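Local structure of hydroxyindole o-methyltransferase (Homo sapiens, 4A6D) at residues A[148-151]-A[152-155]; A[214-217]-A[218-222]. The protein catalyses the last step of melatonin synthesis, transferring the methyl group of S-adenosyl-L-methionine to N-acetylserotonin. All coordinates share one frame; numbering follows the deposited sequence.

Contact 1: residues A[148-151]-A[152-155]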
loop_
_atom_site.group_PDB
_atom_site.type_symbol
_atom_site.label_atom_id
_atom_site.label_comp_id
_atom_site.label_asym_id
_atom_site.label_seq_id
_atom_site.Cartn_x
_atom_site.Cartn_y
_atom_site.Cartn_z
ATOM N N ARG A 148 -2.367 -22.039 8.837
ATOM C CA ARG A 148 -1.654 -22.097 10.117
ATOM C C ARG A 148 -2.555 -22.251 11.370
ATOM O O ARG A 148 -2.042 -22.564 12.450
ATOM C CB ARG A 148 -0.590 -20.977 10.243
ATOM C CG ARG A 148 -1.014 -19.585 9.780
ATOM C CD ARG A 148 0.128 -18.586 9.895
ATOM N NE ARG A 148 -0.324 -17.208 9.677
ATOM C CZ ARG A 148 -0.743 -16.389 10.638
ATOM N NH1 ARG A 148 -0.766 -16.794 11.904
ATOM N NH2 ARG A 148 -1.146 -15.160 10.341
ATOM N N SER A 149 -3.899 -22.076 11.201
ATOM C CA SER A 149 -4.961 -22.246 12.217
ATOM C C SER A 149 -6.358 -22.461 11.567
ATOM O O SER A 149 -6.538 -22.140 10.385
ATOM C CB SER A 149 -4.975 -21.089 13.221
ATOM O OG SER A 149 -5.959 -20.105 12.945
ATOM N N GLU A 150 -7.335 -22.996 12.348
ATOM C CA GLU A 150 -8.715 -23.250 11.908
ATOM C C GLU A 150 -9.429 -21.971 11.423
ATOM O O GLU A 150 -9.965 -21.957 10.311
ATOM C CB GLU A 150 -9.519 -23.953 13.012
ATOM C CG GLU A 150 -9.407 -25.469 12.968
ATOM C CD GLU A 150 -10.608 -26.204 12.396
ATOM O OE1 GLU A 150 -11.118 -25.794 11.328
ATOM O OE2 GLU A 150 -11.036 -27.201 13.022
ATOM N N GLY A 151 -9.386 -20.911 12.240
ATOM C CA GLY A 151 -9.973 -19.609 11.939
ATOM C C GLY A 151 -9.310 -18.930 10.756
ATOM O O GLY A 151 -9.948 -18.140 10.049
ATOM N N GLU A 152 -8.014 -19.245 10.534
ATOM C CA GLU A 152 -7.212 -18.728 9.425
ATOM C C GLU A 152 -7.530 -19.503 8.128
ATOM O O GLU A 152 -7.490 -18.924 7.042
ATOM C CB GLU A 152 -5.711 -18.700 9.788
ATOM C CG GLU A 152 -5.350 -17.530 10.710
ATOM C CD GLU A 152 -4.421 -17.756 11.899
ATOM O OE1 GLU A 152 -3.475 -18.567 11.780
ATOM O OE2 GLU A 152 -4.630 -17.102 12.949
ATOM N N ARG A 153 -7.924 -20.783 8.251
ATOM C CA ARG A 153 -8.347 -21.595 7.105
ATOM C C ARG A 153 -9.753 -21.166 6.655
ATOM O O ARG A 153 -9.976 -21.031 5.453
ATOM C CB ARG A 153 -8.316 -23.071 7.439
ATOM C CG ARG A 153 -8.606 -23.974 6.241
ATOM C CD ARG A 153 -8.988 -25.363 6.672
ATOM N NE ARG A 153 -7.947 -25.986 7.487
ATOM C CZ ARG A 153 -8.051 -26.213 8.792
ATOM N NH1 ARG A 153 -9.147 -25.851 9.449
ATOM N NH2 ARG A 153 -7.064 -26.800 9.449
ATOM N N LEU A 154 -10.680 -20.904 7.619
ATOM C CA LEU A 154 -12.027 -20.393 7.335
ATOM C C LEU A 154 -11.919 -19.038 6.616
ATOM O O LEU A 154 -12.564 -18.864 5.579
ATOM C CB LEU A 154 -12.893 -20.267 8.611
ATOM C CG LEU A 154 -14.323 -19.699 8.435
ATOM C CD1 LEU A 154 -15.143 -20.502 7.409
ATOM C CD2 LEU A 154 -15.053 -19.649 9.753
ATOM N N GLN A 155 -11.053 -18.127 7.111
ATOM C CA GLN A 155 -10.833 -16.814 6.496
ATOM C C GLN A 155 -10.291 -16.936 5.062
ATOM O O GLN A 155 -10.840 -16.288 4.166
ATOM C CB GLN A 155 -9.988 -15.871 7.403
ATOM C CG GLN A 155 -9.417 -14.610 6.722
ATOM C CD GLN A 155 -10.377 -13.436 6.576
ATOM O OE1 GLN A 155 -10.197 -12.380 7.201
ATOM N NE2 GLN A 155 -11.357 -13.545 5.676
#
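Ser149 O is gripped by two backbone donors of the next helical turn. Arg153 N lies 2.9 Å from Ser149 O; the bond from Glu152 N to it is weak. Ser149 is the N-cap of the helix that follows: Ser149 OG accepts from Glu152 N at 3.3 Å. The Glu152 carboxylate lies beside this hydroxyl, Glu152 CD 3.0 Å from Ser149 OG, at angles too poor for a hydrogen bond. Leu154 N to Glu150 O, at 3.0 Å, and Gln155 N to Gly151 O continue the helix.

Two salt bridges flank this start and differ in geometry. Glu150 OE1 meets Arg153 NH1 at 2.7 Å, at the guanidinium edge near its plane; the N-H points poorly, so the hydrogen bond is weak. The carboxylate and guanidinium planes are 68° apart. A bend at chi3 (-58°) turns the Arg153 chain back toward Glu150.

Glu152 OE1 instead lies over one face of the Arg148 guanidinium, 3.2 Å from NH1. No N-H points at it, so the bridge rests on charge. Arg148 CG stands between the backbone N and the carbonyl carbon (chi1 44°), 3.3 Å from Glu152 OE1, and the chain runs extended from there. A leucine here would remove the positive charge and would probably leave the Glu152 carboxylate without its charge partner. The positive helix end would probably favour both glutamates' charge.

The Arg148 guanidinium also makes a cation-pi contact with Phe135. Arg153 packs against Tyr147, an S-adenosylmethionine-binding residue. Glu150, Arg153 and Leu154 lean on helix 212-221, while Gln155 touches helix 103-117.

Contact 2: residues A[214-217]-A[218-222]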
loop_
_atom_site.group_PDB
_atom_site.type_symbol
_atom_site.label_atom_id
_atom_site.label_comp_id
_atom_site.label_asym_id
_atom_site.label_seq_id
_atom_site.Cartn_x
_atom_site.Cartn_y
_atom_site.Cartn_z
ATOM N N VAL A 214 -10.017 -28.785 4.442
ATOM C CA VAL A 214 -10.824 -27.846 3.664
ATOM C C VAL A 214 -12.234 -28.409 3.472
ATOM O O VAL A 214 -13.209 -27.707 3.717
ATOM C CB VAL A 214 -10.131 -27.420 2.334
ATOM C CG1 VAL A 214 -11.094 -26.694 1.392
ATOM C CG2 VAL A 214 -8.905 -26.554 2.620
ATOM N N VAL A 215 -12.335 -29.682 3.099
ATOM C CA VAL A 215 -13.611 -30.376 2.884
ATOM C C VAL A 215 -14.504 -30.329 4.154
ATOM O O VAL A 215 -15.692 -29.995 4.052
ATOM C CB VAL A 215 -13.371 -31.802 2.317
ATOM C CG1 VAL A 215 -14.654 -32.634 2.275
ATOM C CG2 VAL A 215 -12.726 -31.725 0.928
ATOM N N TRP A 216 -13.897 -30.567 5.345
ATOM C CA TRP A 216 -14.572 -30.568 6.642
ATOM C C TRP A 216 -15.090 -29.179 6.946
ATOM O O TRP A 216 -16.276 -29.039 7.234
ATOM C CB TRP A 216 -13.642 -31.120 7.738
ATOM C CG TRP A 216 -14.248 -31.235 9.114
ATOM C CD1 TRP A 216 -14.112 -30.347 10.141
ATOM C CD2 TRP A 216 -15.008 -32.339 9.636
ATOM N NE1 TRP A 216 -14.743 -30.825 11.270
ATOM C CE2 TRP A 216 -15.319 -32.035 10.982
ATOM C CE3 TRP A 216 -15.458 -33.560 9.095
ATOM C CZ2 TRP A 216 -16.067 -32.904 11.795
ATOM C CZ3 TRP A 216 -16.184 -34.429 9.908
ATOM C CH2 TRP A 216 -16.492 -34.094 11.235
ATOM N N THR A 217 -14.233 -28.149 6.785
ATOM C CA THR A 217 -14.579 -26.734 6.985
ATOM C C THR A 217 -15.697 -26.295 6.017
ATOM O O THR A 217 -16.623 -25.595 6.440
ATOM C CB THR A 217 -13.323 -25.849 6.860
ATOM O OG1 THR A 217 -12.333 -26.299 7.776
ATOM C CG2 THR A 217 -13.607 -24.391 7.121
ATOM N N ALA A 218 -15.608 -26.713 4.735
ATOM C CA ALA A 218 -16.599 -26.405 3.700
ATOM C C ALA A 218 -17.991 -26.915 4.087
ATOM O O ALA A 218 -18.957 -26.160 3.999
ATOM C CB ALA A 218 -16.172 -26.983 2.358
ATOM N N LYS A 219 -18.080 -28.165 4.574
ATOM C CA LYS A 219 -19.345 -28.774 4.994
ATOM C C LYS A 219 -19.884 -28.170 6.298
ATOM O O LYS A 219 -21.096 -28.040 6.452
ATOM C CB LYS A 219 -19.213 -30.299 5.071
ATOM C CG LYS A 219 -18.925 -30.920 3.708
ATOM C CD LYS A 219 -18.674 -32.418 3.769
ATOM C CE LYS A 219 -19.859 -33.221 3.289
ATOM N NZ LYS A 219 -20.086 -33.070 1.825
ATOM N N GLN A 220 -18.985 -27.757 7.202
ATOM C CA GLN A 220 -19.338 -27.163 8.495
ATOM C C GLN A 220 -19.776 -25.696 8.433
ATOM O O GLN A 220 -20.531 -25.262 9.301
ATOM C CB GLN A 220 -18.174 -27.295 9.489
ATOM C CG GLN A 220 -18.006 -28.691 10.088
ATOM C CD GLN A 220 -17.073 -28.718 11.284
ATOM O OE1 GLN A 220 -17.233 -29.534 12.200
ATOM N NE2 GLN A 220 -16.051 -27.858 11.298
ATOM N N HIS A 221 -19.284 -24.927 7.446
ATOM C CA HIS A 221 -19.584 -23.494 7.342
ATOM C C HIS A 221 -20.375 -23.023 6.104
ATOM O O HIS A 221 -20.777 -21.857 6.056
ATOM C CB HIS A 221 -18.306 -22.665 7.568
ATOM C CG HIS A 221 -17.753 -22.799 8.959
ATOM N ND1 HIS A 221 -16.996 -23.898 9.336
ATOM C CD2 HIS A 221 -17.890 -21.980 10.027
ATOM C CE1 HIS A 221 -16.690 -23.704 10.608
ATOM N NE2 HIS A 221 -17.207 -22.568 11.067
ATOM N N PHE A 222 -20.620 -23.922 5.126
ATOM C CA PHE A 222 -21.359 -23.612 3.894
ATOM C C PHE A 222 -22.405 -24.709 3.641
ATOM O O PHE A 222 -22.052 -25.895 3.661
ATOM C CB PHE A 222 -20.393 -23.465 2.693
ATOM C CG PHE A 222 -19.215 -22.536 2.909
ATOM C CD1 PHE A 222 -18.033 -23.002 3.478
ATOM C CD2 PHE A 222 -19.280 -21.201 2.526
ATOM C CE1 PHE A 222 -16.948 -22.142 3.689
ATOM C CE2 PHE A 222 -18.190 -20.344 2.729
ATOM C CZ PHE A 222 -17.029 -20.822 3.302
#
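Thr217 O receives two hydrogen bonds from His221. His221 N binds Thr217 O at 2.9 Å. His221 ND1 adds a weak bond to Thr217 O at 3.4 Å, with the oxygen at the ring edge, in plane. Other backbone bonds build the same helix: Ala218 N to Val214 O at 2.8 Å, Lys219 N to Val215 O, and Gln220 N to Trp216 O. With OG1 beside its own backbone N (chi1 -56°), Thr217 hydrogen-bonds through OG1 to Glu213 O.

The aromatic contact joins Trp216 and Gln220. Gln220 CG makes a CH-pi contact over one face of the indole, 4.3 Å from the centroid of the five-membered ring. The amide lies on the same face, at the NE1 and CD1 rim, its plane turned 50° from the indole. Gln220 OE1 is 3.0 Å from Trp216 NE1, but the angle is too poor for a hydrogen bond.

Van der Waals contact is lighter. Val215 CG1 lies 4.3 Å from Lys219 CD, and Thr217 CG2 meets the His221 ring at ND1.

Residues 214-221 belong to helix 212-221 of the Rossmann-like methyltransferase domain; Phe222 is the first to leave it. Val214 touches the bound S-adenosylmethionine. Val215, Ala218 and Lys219 pack on strand 230-234; Thr217 and His221 face helix 150-161.

From the N terminus, contact 1 comes first and opens helix 150-161. Contact 2 follows on helix 212-221, after strands 182-186 and 205-210. Each spans a single unbroken stretch, so each closes only local helical turns. The two neither nest nor cross; they stand in series, with centres 12 Å apart. In space their helices touch. Leu154 CD2 packs on His221 CD2 at 3.7 Å, and Thr217 lies against Glu150, Arg153 and Leu154. Helix 212-221 thus meets helix 150-161 through contact 1, and its Val215, Ala218 and Lys219 join it to strand 230-234, an outermost strand of the sheet within this chain. Tyr147, just before contact 1, is shared by both contacts, Val214 reaching it from contact 2.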